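PDB 7C7U: biofilm-associated surface protein from Staphylococcus aureus, which probably serves as a cell wall-anchored adhesion protein in biofilm formation, with a calcium-binding region that may act as a switch controlling its functional amyloid assembly. Local coordinates for residues L24-Y30 against E174-T180; V268-Q272 against N289-L294; E205-F210 against F241-K245; I338-A343 against T355-E360; M35-P39 against H165-V169. All blocks are in the same frame, centred on the assembly; numbering follows the deposited sequence.

Contact 1. Residues L24-Y30 against E174-T180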
# COMPACT_ATOMS: atom_id res chain seq x y z
N LEU A 24 2.05 -5.54 2.39
CA LEU A 24 1.06 -5.68 3.45
C LEU A 24 0.62 -4.30 3.93
O LEU A 24 1.40 -3.35 3.93
CB LEU A 24 1.60 -6.49 4.62
CG LEU A 24 1.93 -7.96 4.33
CD1 LEU A 24 2.38 -8.67 5.58
CD2 LEU A 24 0.73 -8.66 3.71
N GLY A 25 -0.66 -4.20 4.31
CA GLY A 25 -1.15 -3.01 4.97
C GLY A 25 -0.65 -2.92 6.41
O GLY A 25 0.01 -3.82 6.94
N TYR A 26 -1.01 -1.81 7.05
CA TYR A 26 -0.59 -1.54 8.42
C TYR A 26 -1.78 -1.60 9.38
O TYR A 26 -2.91 -1.26 9.03
CB TYR A 26 0.07 -0.15 8.54
CG TYR A 26 1.48 -0.06 8.00
CD1 TYR A 26 2.52 -0.78 8.57
CD2 TYR A 26 1.78 0.79 6.93
CE1 TYR A 26 3.82 -0.68 8.08
CE2 TYR A 26 3.07 0.89 6.43
CZ TYR A 26 4.09 0.16 7.01
OH TYR A 26 5.37 0.28 6.51
N THR A 27 -1.49 -2.03 10.61
CA THR A 27 -2.41 -1.93 11.74
C THR A 27 -1.65 -1.33 12.92
O THR A 27 -0.42 -1.36 12.96
CB THR A 27 -2.98 -3.28 12.16
OG1 THR A 27 -3.96 -3.08 13.19
CG2 THR A 27 -1.87 -4.17 12.72
N ASP A 28 -2.38 -0.75 13.86
CA ASP A 28 -1.78 -0.14 15.03
C ASP A 28 -1.92 -1.05 16.25
O ASP A 28 -2.97 -1.64 16.49
CB ASP A 28 -2.39 1.23 15.34
CG ASP A 28 -2.22 2.21 14.19
OD1 ASP A 28 -3.09 2.23 13.30
OD2 ASP A 28 -1.20 2.94 14.17
N ASN A 29 -0.82 -1.18 16.99
CA ASN A 29 -0.81 -1.83 18.29
C ASN A 29 0.41 -1.27 19.02
O ASN A 29 1.54 -1.70 18.76
CB ASN A 29 -0.76 -3.35 18.18
CG ASN A 29 -0.85 -4.05 19.53
OD1 ASN A 29 -0.47 -3.48 20.56
ND2 ASN A 29 -1.33 -5.29 19.53
N TYR A 30 0.17 -0.30 19.91
CA TYR A 30 1.23 0.46 20.54
C TYR A 30 2.00 -0.33 21.59
O TYR A 30 2.95 0.21 22.17
CB TYR A 30 0.65 1.74 21.15
CG TYR A 30 -0.17 2.53 20.16
CD1 TYR A 30 -1.56 2.59 20.26
CD2 TYR A 30 0.43 3.20 19.09
CE1 TYR A 30 -2.32 3.30 19.35
CE2 TYR A 30 -0.33 3.92 18.17
CZ TYR A 30 -1.71 3.96 18.31
OH TYR A 30 -2.49 4.67 17.42
N GLU A 174 -5.11 -10.18 11.13
CA GLU A 174 -5.42 -9.18 10.12
C GLU A 174 -4.50 -9.23 8.91
O GLU A 174 -4.79 -8.56 7.90
CB GLU A 174 -5.38 -7.77 10.73
CG GLU A 174 -6.13 -7.61 12.03
CD GLU A 174 -6.13 -6.16 12.52
OE1 GLU A 174 -5.46 -5.33 11.87
OE2 GLU A 174 -6.79 -5.86 13.53
N ASN A 175 -3.42 -10.02 8.95
CA ASN A 175 -2.38 -10.01 7.92
C ASN A 175 -1.89 -8.59 7.65
O ASN A 175 -1.77 -8.16 6.50
CB ASN A 175 -2.88 -10.68 6.63
CG ASN A 175 -1.74 -11.00 5.65
OD1 ASN A 175 -0.61 -11.29 6.05
ND2 ASN A 175 -2.05 -10.93 4.35
N LYS A 176 -1.62 -7.86 8.72
CA LYS A 176 -1.10 -6.50 8.64
C LYS A 176 0.17 -6.35 9.47
O LYS A 176 0.42 -7.12 10.40
CB LYS A 176 -2.14 -5.47 9.11
CG LYS A 176 -3.45 -5.56 8.36
CD LYS A 176 -4.12 -4.21 8.30
CE LYS A 176 -5.18 -4.15 7.22
NZ LYS A 176 -5.65 -2.76 7.03
N ILE A 177 0.96 -5.33 9.12
CA ILE A 177 2.18 -5.00 9.85
C ILE A 177 1.83 -4.06 11.00
O ILE A 177 1.19 -3.02 10.79
CB ILE A 177 3.22 -4.35 8.92
CG1 ILE A 177 3.58 -5.30 7.77
CG2 ILE A 177 4.47 -3.95 9.71
CD1 ILE A 177 4.32 -4.60 6.65
N VAL A 178 2.24 -4.44 12.20
CA VAL A 178 2.16 -3.58 13.38
C VAL A 178 3.09 -2.39 13.16
O VAL A 178 4.32 -2.55 13.17
CB VAL A 178 2.52 -4.34 14.66
CG1 VAL A 178 2.35 -3.45 15.89
CG2 VAL A 178 1.68 -5.62 14.76
N ARG A 179 2.52 -1.20 13.00
CA ARG A 179 3.27 -0.06 12.48
C ARG A 179 4.52 0.23 13.32
O ARG A 179 5.61 0.44 12.77
CB ARG A 179 2.36 1.17 12.43
CG ARG A 179 3.01 2.47 11.99
CD ARG A 179 1.97 3.59 11.96
NE ARG A 179 0.61 3.07 11.82
CZ ARG A 179 -0.08 3.06 10.69
NH1 ARG A 179 0.44 3.57 9.58
NH2 ARG A 179 -1.31 2.55 10.66
N THR A 180 4.39 0.20 14.64
CA THR A 180 5.51 0.59 15.49
C THR A 180 6.59 -0.47 15.60
O THR A 180 7.66 -0.19 16.14
CB THR A 180 5.00 0.94 16.89
OG1 THR A 180 4.17 -0.12 17.37
CG2 THR A 180 4.18 2.21 16.85
O HOH W 1 1.55 -0.14 15.99
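The R179 guanidinium has CB of Y26 over one face, toward the rim, with R179 NH2 to Y26 CB at 3.7 Å, and the D28 carboxylate at its edge. The Y26 ring in turn has I177 O in its plane, at the edge by CD1. These groups flank a short parallel bridge between strands 26-27 and 176-178, which adds a short strand at 26-27 to a large mixed sheet. R179 runs out extended from a CG anti to the backbone N (chi1 177°) and bends at chi3, so that NE and NH2 take D28 side-on in a salt bridge: NE to OD2 3.0 Å, NH2 to OD1 3.2 Å. Both nitrogens come from above the carboxylate plane rather than in it. The backbone bonds step along the pair: I177 N to G25 O at 2.8 Å, T27 N to I177 O, and R179 N to T27 O. A G1 bulge, N175 and K176 opposite D171 of strand 163-171, leads into strand 176-178. The phenol OH of Y26 bonds to E182, while L24 CB and Y26 CD1 rest on I177. A water accepts from N29 N and T180 N. On the face opposite Y26 and I177, T27 OG1 donates to E174 OE1 at 3.0 Å, on the syn side but tilted out of the carboxylate plane.

Contact 2. Residues V268-Q272 against N289-L294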
# COMPACT_ATOMS: atom_id res chain seq x y z
N VAL A 268 15.03 19.11 4.18
CA VAL A 268 15.42 18.05 5.10
C VAL A 268 15.50 18.64 6.50
O VAL A 268 16.12 19.68 6.71
CB VAL A 268 16.77 17.43 4.71
CG1 VAL A 268 17.11 16.25 5.63
CG2 VAL A 268 16.76 17.00 3.27
N GLU A 269 14.87 17.97 7.47
CA GLU A 269 14.75 18.49 8.83
C GLU A 269 15.06 17.40 9.84
O GLU A 269 14.78 16.22 9.61
CB GLU A 269 13.34 19.01 9.11
CG GLU A 269 12.80 19.96 8.05
CD GLU A 269 11.40 20.46 8.39
OE1 GLU A 269 10.68 19.78 9.15
OE2 GLU A 269 11.01 21.54 7.88
N LEU A 270 15.57 17.82 10.99
CA LEU A 270 15.78 16.94 12.13
C LEU A 270 14.68 17.16 13.15
O LEU A 270 14.40 18.30 13.55
CB LEU A 270 17.15 17.19 12.77
CG LEU A 270 17.55 16.25 13.90
CD1 LEU A 270 17.87 14.89 13.32
CD2 LEU A 270 18.77 16.81 14.65
N HIS A 271 14.06 16.07 13.60
CA HIS A 271 13.02 16.14 14.61
C HIS A 271 13.45 15.36 15.85
O HIS A 271 14.20 14.38 15.78
CB HIS A 271 11.70 15.59 14.07
CG HIS A 271 11.02 16.50 13.11
ND1 HIS A 271 9.65 16.65 13.07
CD2 HIS A 271 11.52 17.35 12.18
CE1 HIS A 271 9.34 17.54 12.14
NE2 HIS A 271 10.45 17.97 11.58
N GLN A 272 12.95 15.80 17.00
CA GLN A 272 13.16 15.02 18.21
C GLN A 272 12.10 13.94 18.28
O GLN A 272 10.96 14.12 17.85
CB GLN A 272 13.12 15.91 19.45
CG GLN A 272 14.51 16.42 19.82
CD GLN A 272 14.61 16.88 21.26
OE1 GLN A 272 13.62 16.88 21.99
NE2 GLN A 272 15.82 17.28 21.68
N ASN A 289 7.89 19.17 16.52
CA ASN A 289 9.05 18.39 16.93
C ASN A 289 10.32 18.76 16.18
O ASN A 289 11.37 18.18 16.44
CB ASN A 289 8.77 16.89 16.75
CG ASN A 289 7.78 16.35 17.77
OD1 ASN A 289 7.72 16.82 18.91
ND2 ASN A 289 7.02 15.33 17.38
N LYS A 290 10.25 19.74 15.28
CA LYS A 290 11.41 20.14 14.50
C LYS A 290 12.44 20.82 15.40
O LYS A 290 12.10 21.70 16.20
CB LYS A 290 10.98 21.10 13.39
CG LYS A 290 12.10 21.51 12.44
CD LYS A 290 11.55 22.45 11.36
CE LYS A 290 12.66 23.10 10.58
NZ LYS A 290 12.17 23.63 9.27
N VAL A 291 13.70 20.41 15.28
CA VAL A 291 14.79 21.01 16.03
C VAL A 291 15.89 21.59 15.15
O VAL A 291 16.74 22.33 15.67
CB VAL A 291 15.39 20.01 17.05
CG1 VAL A 291 14.36 19.66 18.12
CG2 VAL A 291 15.91 18.75 16.35
N ALA A 292 15.92 21.30 13.86
CA ALA A 292 16.92 21.89 12.98
C ALA A 292 16.53 21.66 11.53
O ALA A 292 15.79 20.73 11.20
CB ALA A 292 18.32 21.32 13.23
N ASP A 293 17.07 22.53 10.67
CA ASP A 293 17.15 22.28 9.24
C ASP A 293 18.46 21.56 8.94
O ASP A 293 19.50 21.89 9.52
CB ASP A 293 17.08 23.59 8.46
CG ASP A 293 15.75 24.29 8.64
OD1 ASP A 293 14.73 23.75 8.16
OD2 ASP A 293 15.71 25.36 9.29
N LEU A 294 18.40 20.57 8.06
CA LEU A 294 19.58 19.79 7.71
C LEU A 294 19.99 20.06 6.28
O LEU A 294 19.15 20.27 5.40
CB LEU A 294 19.32 18.29 7.89
CG LEU A 294 18.97 17.80 9.29
CD1 LEU A 294 18.47 16.36 9.27
CD2 LEU A 294 20.21 17.94 10.19
O HOH W 2 17.29 21.11 3.63
O HOH W 3 14.79 22.33 5.98
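L270 forms the apolar centre, with its CB 3.8 Å from L294 CD1 and its CD2 3.9 Å from V291 CG2. A292 CB sits near L270 CB, and V268 CG1 lies against L294 CB on the same face. The two segments are antiparallel neighbours in a five-stranded sheet, in which 290-294 is an outermost strand, and a classic beta bulge interrupts their pairing. V291 and A292 both face L270: L270 O takes a nearly straight bond from V291 N (2.8 Å, 176° at the hydrogen) and only a weak one from A292 N. The register therefore slips by one, and beyond the bulge Q272 N bonds to N289 O. I304 of strand 301-305 touches A292 and L294 on the apolar face, and L312 reaches L270 and V291.

The other face is polar. The H271 ring has N289 C and K290 CA over one face, and K290 CB makes a CH-pi contact with it. H271 NE2 gives a straight bond, in the ring plane, to the anti side of E269 OE1 (3.0 Å, 172°), which should hold both flat groups in orientation. K290, CG anti to its N (chi1 -176°) and extended to the tip, runs nearly perpendicular to E269. Its NZ meets E269 OE2 from above the carboxylate plane at 2.8 Å and bridges to D293 as well, probably easing the repulsion between the two acids. At the outer end, a water donates to both V268 O and D293 OD1, the latter at 2.6 Å.

Contact 3. Residues E205-F210 against F241-K245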
# COMPACT_ATOMS: atom_id res chain seq x y z
N GLU A 205 35.12 6.41 23.04
CA GLU A 205 34.16 7.12 23.88
C GLU A 205 32.88 6.32 24.02
O GLU A 205 32.26 5.97 23.01
CB GLU A 205 33.81 8.49 23.30
CG GLU A 205 34.97 9.42 23.14
CD GLU A 205 34.55 10.86 23.04
OE1 GLU A 205 35.32 11.63 22.44
OE2 GLU A 205 33.44 11.22 23.48
N ASN A 206 32.47 6.08 25.27
CA ASN A 206 31.20 5.45 25.61
C ASN A 206 31.00 4.18 24.80
O ASN A 206 29.96 3.96 24.14
CB ASN A 206 30.05 6.41 25.40
CG ASN A 206 30.18 7.64 26.24
OD1 ASN A 206 30.69 8.65 25.78
ND2 ASN A 206 29.77 7.54 27.49
N ASN A 207 32.01 3.33 24.89
CA ASN A 207 32.18 2.19 24.02
C ASN A 207 31.19 1.10 24.34
O ASN A 207 30.85 0.29 23.47
CB ASN A 207 33.62 1.68 24.16
CG ASN A 207 33.99 0.68 23.09
OD1 ASN A 207 34.38 1.06 21.99
ND2 ASN A 207 33.86 -0.60 23.42
N ASN A 208 30.70 1.05 25.58
CA ASN A 208 29.69 0.07 25.94
C ASN A 208 28.28 0.66 26.11
O ASN A 208 27.40 -0.02 26.63
CB ASN A 208 30.10 -0.67 27.22
CG ASN A 208 29.37 -1.99 27.37
OD1 ASN A 208 29.31 -2.80 26.44
ND2 ASN A 208 28.76 -2.20 28.54
N ALA A 209 28.06 1.91 25.67
CA ALA A 209 26.78 2.57 25.93
C ALA A 209 25.63 1.97 25.11
O ALA A 209 24.50 1.85 25.60
CB ALA A 209 26.89 4.07 25.63
N PHE A 210 25.88 1.60 23.88
CA PHE A 210 24.78 1.28 22.97
C PHE A 210 24.89 -0.17 22.49
O PHE A 210 25.99 -0.69 22.30
CB PHE A 210 24.77 2.25 21.79
CG PHE A 210 24.58 3.69 22.20
CD1 PHE A 210 23.41 4.10 22.85
CD2 PHE A 210 25.55 4.64 21.93
CE1 PHE A 210 23.22 5.43 23.22
CE2 PHE A 210 25.39 5.95 22.30
CZ PHE A 210 24.21 6.36 22.95
N PHE A 241 22.84 5.17 29.70
CA PHE A 241 23.72 6.17 29.12
C PHE A 241 23.20 7.59 29.32
O PHE A 241 22.00 7.86 29.17
CB PHE A 241 23.90 5.91 27.61
CG PHE A 241 24.62 7.01 26.90
CD1 PHE A 241 25.99 7.16 27.04
CD2 PHE A 241 23.93 7.90 26.11
CE1 PHE A 241 26.65 8.18 26.39
CE2 PHE A 241 24.59 8.92 25.45
CZ PHE A 241 25.95 9.06 25.59
N SER A 242 24.13 8.49 29.60
CA SER A 242 23.83 9.91 29.74
C SER A 242 24.85 10.67 28.90
O SER A 242 26.06 10.49 29.07
CB SER A 242 23.89 10.32 31.21
OG SER A 242 23.22 11.54 31.43
N TYR A 243 24.35 11.50 27.96
CA TYR A 243 25.20 12.29 27.07
C TYR A 243 25.53 13.62 27.73
O TYR A 243 24.63 14.40 28.04
CB TYR A 243 24.52 12.53 25.71
CG TYR A 243 25.39 13.38 24.79
CD1 TYR A 243 26.36 12.79 23.98
CD2 TYR A 243 25.25 14.76 24.74
CE1 TYR A 243 27.16 13.55 23.13
CE2 TYR A 243 26.06 15.53 23.91
CZ TYR A 243 27.01 14.92 23.11
OH TYR A 243 27.81 15.67 22.28
N SER A 244 26.82 13.88 27.95
CA SER A 244 27.29 15.19 28.40
C SER A 244 28.76 15.32 28.02
O SER A 244 29.58 14.50 28.44
CB SER A 244 27.10 15.35 29.92
OG SER A 244 27.53 16.65 30.32
N LYS A 245 29.07 16.31 27.22
CA LYS A 245 30.42 16.51 26.71
C LYS A 245 30.75 17.99 26.83
O LYS A 245 29.85 18.83 26.80
CB LYS A 245 30.55 16.08 25.23
CG LYS A 245 30.13 14.64 24.93
CD LYS A 245 31.17 13.64 25.46
CE LYS A 245 30.60 12.23 25.48
NZ LYS A 245 31.65 11.22 25.79
O HOH W 4 23.75 2.61 28.15
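F241 swings its ring toward A209 and F210 because its CG stands opposite the backbone N (chi1 172°), whereas K245 bends at chi2 (-74°) and then extends to bring NZ between E205 and N206. The F210 edge points at the F241 face in an edge-to-face pair, with centroids 4.8 Å apart and planes at 59°. F210 CZ comes to 3.5 Å from F241 CD2. The opposite face of the F241 ring carries the backbone N of Y243, and ND2 of N206 lies in the ring plane at its edge. A209 CB packs on F241 CD1.

Beside the aromatic group, K245 NZ donates to N206 OD1 at 2.7 Å, in the carbonyl plane. It also makes a salt bridge to E205 OE2 at 2.9 Å, on the anti side, tilted from the carboxylate plane; that oxygen accepts from the W251 indole as well. The N206 side chain is thus turned with its oxygen to the lysine and its nitrogen to the phenylalanine. N206 opens a type I turn closed at A209, and a water links A209 O to F241 N. The contact joins two loops: the one leading from helix 193-199 into strand 210-220, and the one between strands 228-237 and 252-257, with I235 and K237 of strand 228-237 touching F210.

Contact 4. Residues I338-A343 against T355-E360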
# COMPACT_ATOMS: atom_id res chain seq x y z
N ILE A 338 7.46 9.44 -8.22
CA ILE A 338 8.84 8.94 -8.17
C ILE A 338 9.01 7.72 -9.06
O ILE A 338 9.91 7.68 -9.90
CB ILE A 338 9.24 8.63 -6.71
CG1 ILE A 338 9.12 9.86 -5.82
CG2 ILE A 338 10.66 8.06 -6.70
CD1 ILE A 338 9.20 9.55 -4.31
N LEU A 339 8.15 6.71 -8.90
CA LEU A 339 8.25 5.55 -9.76
C LEU A 339 7.80 5.84 -11.18
O LEU A 339 8.17 5.11 -12.10
CB LEU A 339 7.46 4.38 -9.18
CG LEU A 339 8.15 3.47 -8.15
CD1 LEU A 339 8.77 4.23 -6.97
CD2 LEU A 339 7.17 2.41 -7.68
N THR A 340 7.04 6.91 -11.38
CA THR A 340 6.67 7.32 -12.73
C THR A 340 7.70 8.26 -13.35
O THR A 340 7.41 8.89 -14.36
CB THR A 340 5.29 8.00 -12.72
OG1 THR A 340 5.36 9.21 -11.97
CG2 THR A 340 4.24 7.10 -12.10
N LYS A 341 8.89 8.38 -12.76
CA LYS A 341 9.91 9.17 -13.44
C LYS A 341 10.15 8.53 -14.80
O LYS A 341 10.06 7.31 -14.95
CB LYS A 341 11.20 9.24 -12.63
CG LYS A 341 12.24 10.17 -13.24
CD LYS A 341 13.62 9.99 -12.62
CE LYS A 341 14.35 8.82 -13.24
NZ LYS A 341 15.83 8.93 -13.07
N ASP A 342 10.42 9.35 -15.81
CA ASP A 342 10.62 8.86 -17.18
C ASP A 342 9.38 8.16 -17.73
O ASP A 342 9.49 7.38 -18.69
CB ASP A 342 11.80 7.89 -17.30
CG ASP A 342 13.09 8.48 -16.82
OD1 ASP A 342 13.85 7.73 -16.18
OD2 ASP A 342 13.33 9.69 -17.05
N ALA A 343 8.21 8.35 -17.12
CA ALA A 343 7.03 7.69 -17.65
C ALA A 343 6.55 8.46 -18.88
O ALA A 343 6.72 9.67 -18.99
CB ALA A 343 5.91 7.61 -16.62
N THR A 355 5.66 2.15 -19.25
CA THR A 355 6.73 3.11 -19.03
C THR A 355 6.94 3.47 -17.56
O THR A 355 7.75 4.36 -17.28
CB THR A 355 6.50 4.39 -19.83
OG1 THR A 355 5.33 5.07 -19.33
CG2 THR A 355 6.32 4.08 -21.33
N THR A 356 6.23 2.86 -16.63
CA THR A 356 6.45 3.17 -15.22
C THR A 356 7.18 2.02 -14.53
O THR A 356 7.24 0.90 -15.03
CB THR A 356 5.14 3.51 -14.49
OG1 THR A 356 5.44 4.17 -13.26
CG2 THR A 356 4.31 2.26 -14.17
N LYS A 357 7.80 2.33 -13.38
CA LYS A 357 8.46 1.31 -12.58
C LYS A 357 7.45 0.60 -11.68
O LYS A 357 6.54 1.22 -11.13
CB LYS A 357 9.58 1.93 -11.73
CG LYS A 357 10.78 2.47 -12.52
CD LYS A 357 11.91 2.87 -11.56
CE LYS A 357 13.03 3.62 -12.28
NZ LYS A 357 12.81 5.10 -12.25
N GLN A 358 7.59 -0.72 -11.56
CA GLN A 358 6.76 -1.47 -10.62
C GLN A 358 7.32 -1.42 -9.19
O GLN A 358 6.56 -1.57 -8.23
CB GLN A 358 6.65 -2.93 -11.06
CG GLN A 358 5.57 -3.72 -10.31
CD GLN A 358 5.55 -5.18 -10.71
OE1 GLN A 358 6.53 -5.68 -11.25
NE2 GLN A 358 4.44 -5.87 -10.44
N LYS A 359 8.63 -1.26 -9.01
CA LYS A 359 9.11 -1.06 -7.65
C LYS A 359 10.39 -0.26 -7.67
O LYS A 359 11.05 -0.12 -8.71
CB LYS A 359 9.30 -2.38 -6.88
CG LYS A 359 10.28 -3.36 -7.48
CD LYS A 359 10.41 -4.59 -6.58
CE LYS A 359 11.87 -4.87 -6.22
NZ LYS A 359 12.36 -4.15 -4.98
N GLU A 360 10.73 0.28 -6.51
CA GLU A 360 12.01 0.94 -6.34
C GLU A 360 12.34 1.01 -4.85
O GLU A 360 11.51 1.44 -4.05
CB GLU A 360 12.02 2.35 -6.94
CG GLU A 360 13.45 2.83 -7.23
CD GLU A 360 13.54 4.17 -7.94
OE1 GLU A 360 12.50 4.74 -8.31
OE2 GLU A 360 14.67 4.66 -8.13
O HOH W 5 12.70 7.18 -9.68
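L339 lays its side chain along K357 to E360, starting from the first of two overlapping turns. Its CB lies 3.8 Å from K357 O and near K357 CB, and CG stays beside the same carbonyl. At the fork, CD1 reaches E360 CB at 3.8 Å and passes near E360 OE1, while CD2 lies 3.7 Å from K357 O and also touches K359 CA. The leucine and E360 run past one another head to tail, with E360 CB against one methyl. The L339 carbonyl turns to the same segment and accepts from K357 N at 3.1 Å (166° at the hydrogen), the donor tilted from the carbonyl plane. T356 OG1 lies 3.1 Å from L339 O and against T340 CG2.

The turns are a type I from I338 to K341 and a type II from T340 to A343; the two carry the chain alongside 355-360, and A343 ends beside T355, with A343 CA 3.4 Å from T355 O in a CA-H...O contact. At the other end, a water donates to I338 O and E360 OE1 and accepts a weak bond from K357 NZ. The contact closes a connection from strand 323-331 of one sheet to strand 359-369 of another. The latter strand pairs with 381-388, and just before it the Q358 backbone bonds to D389, a ligand of one of the bound calcium ions.

Contact 5. Residues M35-P39 against H165-V169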
# COMPACT_ATOMS: atom_id res chain seq x y z
N MET A 35 11.40 -3.65 16.43
CA MET A 35 12.33 -4.76 16.46
C MET A 35 13.59 -4.36 15.71
O MET A 35 13.54 -3.50 14.83
CB MET A 35 11.68 -5.98 15.82
CG MET A 35 10.48 -6.44 16.61
SD MET A 35 10.39 -8.19 16.42
CE MET A 35 12.09 -8.57 16.68
N LEU A 36 14.73 -4.92 16.11
CA LEU A 36 16.02 -4.55 15.54
C LEU A 36 16.74 -5.81 15.07
O LEU A 36 17.20 -6.61 15.90
CB LEU A 36 16.89 -3.80 16.55
CG LEU A 36 16.90 -2.27 16.53
CD1 LEU A 36 15.52 -1.68 16.79
CD2 LEU A 36 17.95 -1.72 17.53
N PHE A 37 16.88 -5.97 13.76
CA PHE A 37 17.63 -7.05 13.15
C PHE A 37 19.08 -6.62 13.02
O PHE A 37 19.37 -5.58 12.42
CB PHE A 37 17.00 -7.39 11.79
CG PHE A 37 17.67 -8.49 11.05
CD1 PHE A 37 17.60 -9.80 11.49
CD2 PHE A 37 18.36 -8.21 9.87
CE1 PHE A 37 18.23 -10.83 10.78
CE2 PHE A 37 18.97 -9.21 9.15
CZ PHE A 37 18.91 -10.53 9.61
N ASP A 38 19.99 -7.39 13.61
CA ASP A 38 21.39 -7.00 13.79
C ASP A 38 22.28 -8.07 13.16
O ASP A 38 22.84 -8.92 13.88
CB ASP A 38 21.65 -6.81 15.29
CG ASP A 38 23.07 -6.40 15.63
OD1 ASP A 38 23.87 -6.09 14.72
OD2 ASP A 38 23.39 -6.35 16.84
N PRO A 39 22.46 -8.07 11.84
CA PRO A 39 23.22 -9.14 11.20
C PRO A 39 24.72 -8.89 11.14
O PRO A 39 25.21 -7.77 11.27
CB PRO A 39 22.64 -9.21 9.78
CG PRO A 39 22.22 -7.79 9.49
CD PRO A 39 21.77 -7.21 10.84
N HIS A 165 16.94 -5.85 3.89
CA HIS A 165 16.24 -6.68 4.85
C HIS A 165 15.16 -5.86 5.53
O HIS A 165 15.22 -4.63 5.57
CB HIS A 165 17.19 -7.33 5.91
CG HIS A 165 18.12 -6.39 6.61
ND1 HIS A 165 17.69 -5.48 7.55
CD2 HIS A 165 19.47 -6.27 6.57
CE1 HIS A 165 18.73 -4.82 8.04
NE2 HIS A 165 19.82 -5.28 7.46
N GLN A 166 14.15 -6.55 6.02
CA GLN A 166 13.09 -5.92 6.79
C GLN A 166 12.64 -6.90 7.86
O GLN A 166 12.61 -8.11 7.65
CB GLN A 166 11.92 -5.53 5.87
CG GLN A 166 10.81 -4.74 6.54
CD GLN A 166 9.60 -4.61 5.63
OE1 GLN A 166 9.20 -5.57 4.97
NE2 GLN A 166 9.01 -3.42 5.59
N VAL A 167 12.27 -6.36 9.02
CA VAL A 167 11.75 -7.15 10.12
C VAL A 167 10.55 -6.41 10.70
O VAL A 167 10.51 -5.17 10.70
CB VAL A 167 12.85 -7.44 11.18
CG1 VAL A 167 13.27 -6.16 11.91
CG2 VAL A 167 12.41 -8.50 12.15
N PHE A 168 9.55 -7.16 11.14
CA PHE A 168 8.38 -6.56 11.75
C PHE A 168 7.58 -7.65 12.45
O PHE A 168 7.79 -8.85 12.23
CB PHE A 168 7.50 -5.83 10.72
CG PHE A 168 7.14 -6.67 9.52
CD1 PHE A 168 8.01 -6.77 8.44
CD2 PHE A 168 5.92 -7.34 9.45
CE1 PHE A 168 7.69 -7.53 7.32
CE2 PHE A 168 5.58 -8.09 8.32
CZ PHE A 168 6.47 -8.19 7.26
N VAL A 169 6.65 -7.21 13.29
CA VAL A 169 5.64 -8.07 13.87
C VAL A 169 4.42 -8.05 12.95
O VAL A 169 3.95 -6.97 12.56
CB VAL A 169 5.28 -7.62 15.29
CG1 VAL A 169 4.11 -8.42 15.85
CG2 VAL A 169 6.49 -7.74 16.21
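F37 holds its ring anti to the backbone N (chi1 180°), aimed across at H165, whose CG sits between its own N and carbonyl carbon (chi1 51°). This lifts the imidazole to take the edge of F37 on one face, an edge-to-face pair with centroids 5.0 Å apart and planes at 69°. F37 CD2 stands over the centre of the H165 ring, 3.6 Å from ND1. Strands 36-39 and 163-171 belong to one curled or branched mixed sheet; they are not paired, and pack through side chains with their axes 7.3 Å apart, roughly antiparallel.

V167 fills the middle, its CG1 reaching F37 CB at 3.9 Å and also touching M35 CB. L57 of strand 52-61 touches M35, F37 and V167, and L74 of strand 70-76 adds to the cover of F37. The neighbouring residues L36 and D38 point the other way, toward strand 210-220. The imidazole has a second aromatic partner, F187, also edge-to-face, and P39 CG approaches it obliquely at NE2. M35, at the start of the segment, has CG beside the backbone N, then bends at chi2 and chi3, which lays the sulfur across V169: M35 SD to V169 CG2 is 3.9 Å.

Contacts 1 and 5 touch and share a sheet: V178 N probably bonds to V169 O at 3.1 Å, and I177 CG1 packs on F168 CE2 at 3.5 Å, so strand 176-178 links the two. In sequence contact 5 is nested inside the loop that contact 1 closes. Contacts 3, 2 and 4 follow in series. Contact 3 comes within about 8 Å (nearest atoms) of contact 5 and about 10 Å of contact 2; its centre is about 44 Å from that of contact 4. A bound calcium ion lies about 6 Å from the K359 side chain in contact 4; one lies about 10 Å from the H165 side chain in contact 5.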